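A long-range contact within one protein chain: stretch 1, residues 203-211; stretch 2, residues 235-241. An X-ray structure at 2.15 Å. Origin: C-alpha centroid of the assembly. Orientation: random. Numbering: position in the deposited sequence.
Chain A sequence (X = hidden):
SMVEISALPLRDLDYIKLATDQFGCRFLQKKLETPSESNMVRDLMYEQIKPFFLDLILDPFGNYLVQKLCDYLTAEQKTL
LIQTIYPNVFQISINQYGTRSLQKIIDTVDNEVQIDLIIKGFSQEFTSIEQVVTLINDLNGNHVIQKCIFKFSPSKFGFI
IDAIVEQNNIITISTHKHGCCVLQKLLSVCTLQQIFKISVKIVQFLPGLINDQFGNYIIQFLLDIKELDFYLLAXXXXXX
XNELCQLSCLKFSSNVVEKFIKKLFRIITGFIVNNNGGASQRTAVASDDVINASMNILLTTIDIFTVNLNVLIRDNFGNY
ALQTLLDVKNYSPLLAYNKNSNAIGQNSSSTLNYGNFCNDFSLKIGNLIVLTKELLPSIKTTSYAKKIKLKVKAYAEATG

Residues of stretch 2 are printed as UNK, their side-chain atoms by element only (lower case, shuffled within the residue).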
# COMPACT_ATOMS: atom_id res chain seq x y z
N VAL A 203 10.34 10.69 1.98
CA VAL A 203 11.05 11.82 1.39
C VAL A 203 12.55 11.75 1.67
O VAL A 203 13.37 12.04 0.80
CB VAL A 203 10.48 13.17 1.90
CG1 VAL A 203 11.34 14.34 1.43
CG2 VAL A 203 9.04 13.34 1.42
N GLN A 204 12.90 11.34 2.89
CA GLN A 204 14.30 11.22 3.29
C GLN A 204 15.07 10.25 2.40
O GLN A 204 16.23 10.49 2.06
CB GLN A 204 14.40 10.78 4.76
CG GLN A 204 15.82 10.45 5.21
CD GLN A 204 15.91 10.11 6.69
OE1 GLN A 204 14.93 10.21 7.43
NE2 GLN A 204 17.10 9.72 7.14
N PHE A 205 14.41 9.17 2.00
CA PHE A 205 15.05 8.13 1.20
C PHE A 205 14.51 8.09 -0.23
O PHE A 205 14.53 7.04 -0.88
CB PHE A 205 14.88 6.77 1.87
CG PHE A 205 15.62 6.64 3.16
CD1 PHE A 205 16.95 6.24 3.18
CD2 PHE A 205 14.99 6.92 4.37
CE1 PHE A 205 17.64 6.13 4.38
CE2 PHE A 205 15.67 6.80 5.57
CZ PHE A 205 16.99 6.41 5.57
N LEU A 206 14.05 9.24 -0.71
CA LEU A 206 13.50 9.37 -2.06
C LEU A 206 14.37 8.80 -3.20
O LEU A 206 13.83 8.13 -4.09
CB LEU A 206 13.14 10.83 -2.34
CG LEU A 206 12.27 11.13 -3.56
CD1 LEU A 206 10.95 10.40 -3.46
CD2 LEU A 206 12.03 12.62 -3.66
N PRO A 207 15.70 9.06 -3.19
CA PRO A 207 16.51 8.55 -4.30
C PRO A 207 16.50 7.02 -4.41
O PRO A 207 16.69 6.50 -5.51
CB PRO A 207 17.92 9.04 -3.97
CG PRO A 207 17.70 10.25 -3.12
CD PRO A 207 16.50 9.92 -2.29
N GLY A 208 16.30 6.32 -3.30
CA GLY A 208 16.28 4.86 -3.33
C GLY A 208 14.90 4.30 -3.62
O GLY A 208 14.71 3.08 -3.66
N LEU A 209 13.93 5.19 -3.83
CA LEU A 209 12.54 4.78 -4.01
C LEU A 209 11.99 5.17 -5.39
O LEU A 209 11.25 4.41 -6.00
CB LEU A 209 11.66 5.42 -2.93
CG LEU A 209 11.91 5.03 -1.48
CD1 LEU A 209 10.94 5.74 -0.55
CD2 LEU A 209 11.80 3.53 -1.31
N ILE A 210 12.37 6.35 -5.86
CA ILE A 210 11.70 6.96 -7.01
C ILE A 210 11.83 6.18 -8.32
O ILE A 210 10.89 6.16 -9.13
CB ILE A 210 12.11 8.44 -7.20
CG1 ILE A 210 11.24 9.08 -8.28
CG2 ILE A 210 13.60 8.55 -7.55
CD1 ILE A 210 11.04 10.53 -8.11
N ASN A 211 12.97 5.54 -8.54
CA ASN A 211 13.13 4.69 -9.72
C ASN A 211 13.23 3.20 -9.37
O ASN A 211 13.75 2.40 -10.14
CB ASN A 211 14.34 5.10 -10.57
CG ASN A 211 14.33 4.46 -11.95
OD1 ASN A 211 13.31 4.46 -12.64
ND2 ASN A 211 15.46 3.89 -12.34
N UNK A 235 7.96 19.73 -1.59
CA UNK A 235 8.99 18.88 -1.00
C UNK A 235 9.60 17.96 -2.06
O UNK A 235 10.82 17.88 -2.20
c UNK A 235 9.43 17.40 1.04
o UNK A 235 11.00 18.24 2.61
o UNK A 235 8.96 19.05 2.68
c UNK A 235 9.82 18.29 2.19
c UNK A 235 8.40 18.04 0.13
N UNK A 236 8.73 17.27 -2.81
CA UNK A 236 9.18 16.41 -3.90
C UNK A 236 9.95 17.21 -4.95
O UNK A 236 11.03 16.81 -5.37
c UNK A 236 7.37 14.51 -3.85
c UNK A 236 6.33 13.85 -4.73
c UNK A 236 8.43 13.51 -3.43
c UNK A 236 8.01 15.70 -4.57
N UNK A 237 9.40 18.34 -5.36
CA UNK A 237 10.02 19.11 -6.43
C UNK A 237 11.37 19.68 -6.02
O UNK A 237 12.29 19.74 -6.83
c UNK A 237 9.10 20.22 -6.95
c UNK A 237 10.44 21.89 -10.66
c UNK A 237 9.56 20.81 -8.25
c UNK A 237 9.95 20.60 -10.62
c UNK A 237 10.49 22.65 -9.50
c UNK A 237 9.52 20.06 -9.42
c UNK A 237 10.06 22.10 -8.30
N UNK A 238 11.49 20.11 -4.76
CA UNK A 238 12.76 20.62 -4.26
C UNK A 238 13.86 19.55 -4.29
O UNK A 238 15.01 19.84 -4.63
n UNK A 238 11.30 22.79 -1.61
c UNK A 238 11.77 22.44 -2.80
c UNK A 238 12.61 21.17 -2.84
o UNK A 238 11.56 23.09 -3.82
N UNK A 239 13.49 18.32 -3.95
CA UNK A 239 14.44 17.22 -3.89
C UNK A 239 14.81 16.67 -5.26
O UNK A 239 15.86 16.05 -5.43
n UNK A 239 15.39 13.99 -0.21
c UNK A 239 14.38 14.43 -1.17
n UNK A 239 17.44 13.12 0.38
n UNK A 239 16.91 13.39 -1.83
c UNK A 239 14.71 15.79 -1.77
c UNK A 239 16.58 13.50 -0.55
c UNK A 239 13.88 16.08 -3.01
N UNK A 240 13.95 16.91 -6.25
CA UNK A 240 14.07 16.25 -7.55
C UNK A 240 14.30 17.16 -8.75
O UNK A 240 14.76 16.69 -9.80
c UNK A 240 13.59 13.30 -6.78
c UNK A 240 11.14 13.79 -7.05
c UNK A 240 12.51 14.37 -6.78
c UNK A 240 12.82 15.43 -7.83
N UNK A 241 13.97 18.45 -8.62
CA UNK A 241 13.99 19.38 -9.76
C UNK A 241 15.28 19.34 -10.56
O UNK A 241 15.26 19.40 -11.79
o UNK A 241 14.67 21.23 -8.34
c UNK A 241 13.71 20.81 -9.29

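Position 235 lies on a helix that begins earlier in the chain. Its side chain has three carbons, the third carrying two oxygens, and its second carbon lies close to a methyl of Val203. An unbranched chain ending in a carboxylate is Glu235. Its CA-to-CB bond points toward stretch 1, and its CG lies 3.6 Å from CG1 of Val203. Methylene carbon meets methyl there, while the charged end can remain in solvent, as suits an exposed position at the margin of the contact.

Position 236 carries four carbons, forked at the second, and one tip of the fork meets a methyl of Leu206. This skeleton, with no heteroatom, is leucine. Leu236 leaves its backbone sideways to stretch 1, but the end of the side chain comes nearer, bringing CD2 to 3.7 Å from CD2 of Leu206. The residue is buried, and an apolar side chain pays no penalty for lost hydration.

Position 237 shows one carbon followed by a ring of six carbons, directed away from stretch 1 and touching nothing on it. This is Phe237, whose bulky apolar ring suits a place off this contact where it is partly covered.

Position 238 has two carbons, the second bearing one oxygen and one nitrogen, and does not reach stretch 1. This short amide is Asn238, exposed and at ease in solvent.

Position 239 has three carbons, a nitrogen, then a carbon carrying two more nitrogens. Its third carbon nears methyls of Val203 and Leu206, and its nitrogen-rich end meets Pro207. The guanidinium makes it Arg239, which points toward stretch 1. CD lies 3.9 Å from CD2 of Leu206 and 4.0 Å from CG1 of Val203. Farther out, CD of Pro207 lies over one face of the guanidinium, and NH1 is 3.5 Å from CG of the same proline. NE comes within 3.0 Å of O of Val203, but the angle is too poor for a hydrogen bond. Arginine suits this exposed place because its carbons can cover a neighbor while its charge stays near water.

Position 240 again has four carbons forked at the second, its tips against Leu206 and Ile210, and is Leu240. Pointing toward stretch 1, it places CD2 3.6 Å from CD2 of Leu206 and CD1 3.4 Å from CD1 of Ile210. Both methyls lie against both partners, so the forked end fills the space between them.

Position 241 has one carbon and one oxygen, out of reach of stretch 1: Ser241. Its small polar side chain suits a partly exposed position with no apolar partner there. Its backbone N donates to O of Phe237 at 2.8 Å.

The contact works by packing, for no hydrogen bond crosses between the stretches. Leu206, buried and pointing toward the helix, touches Leu236, Arg239 and Leu240, while CD1 of Ile210 packs against Leu240. Val203 meets Glu235 and Arg239, and Pro207 meets the guanidinium of Arg239. Together the two stretches bury 422 Å².

Stretch 2, residues 235-241: ELFNRLS
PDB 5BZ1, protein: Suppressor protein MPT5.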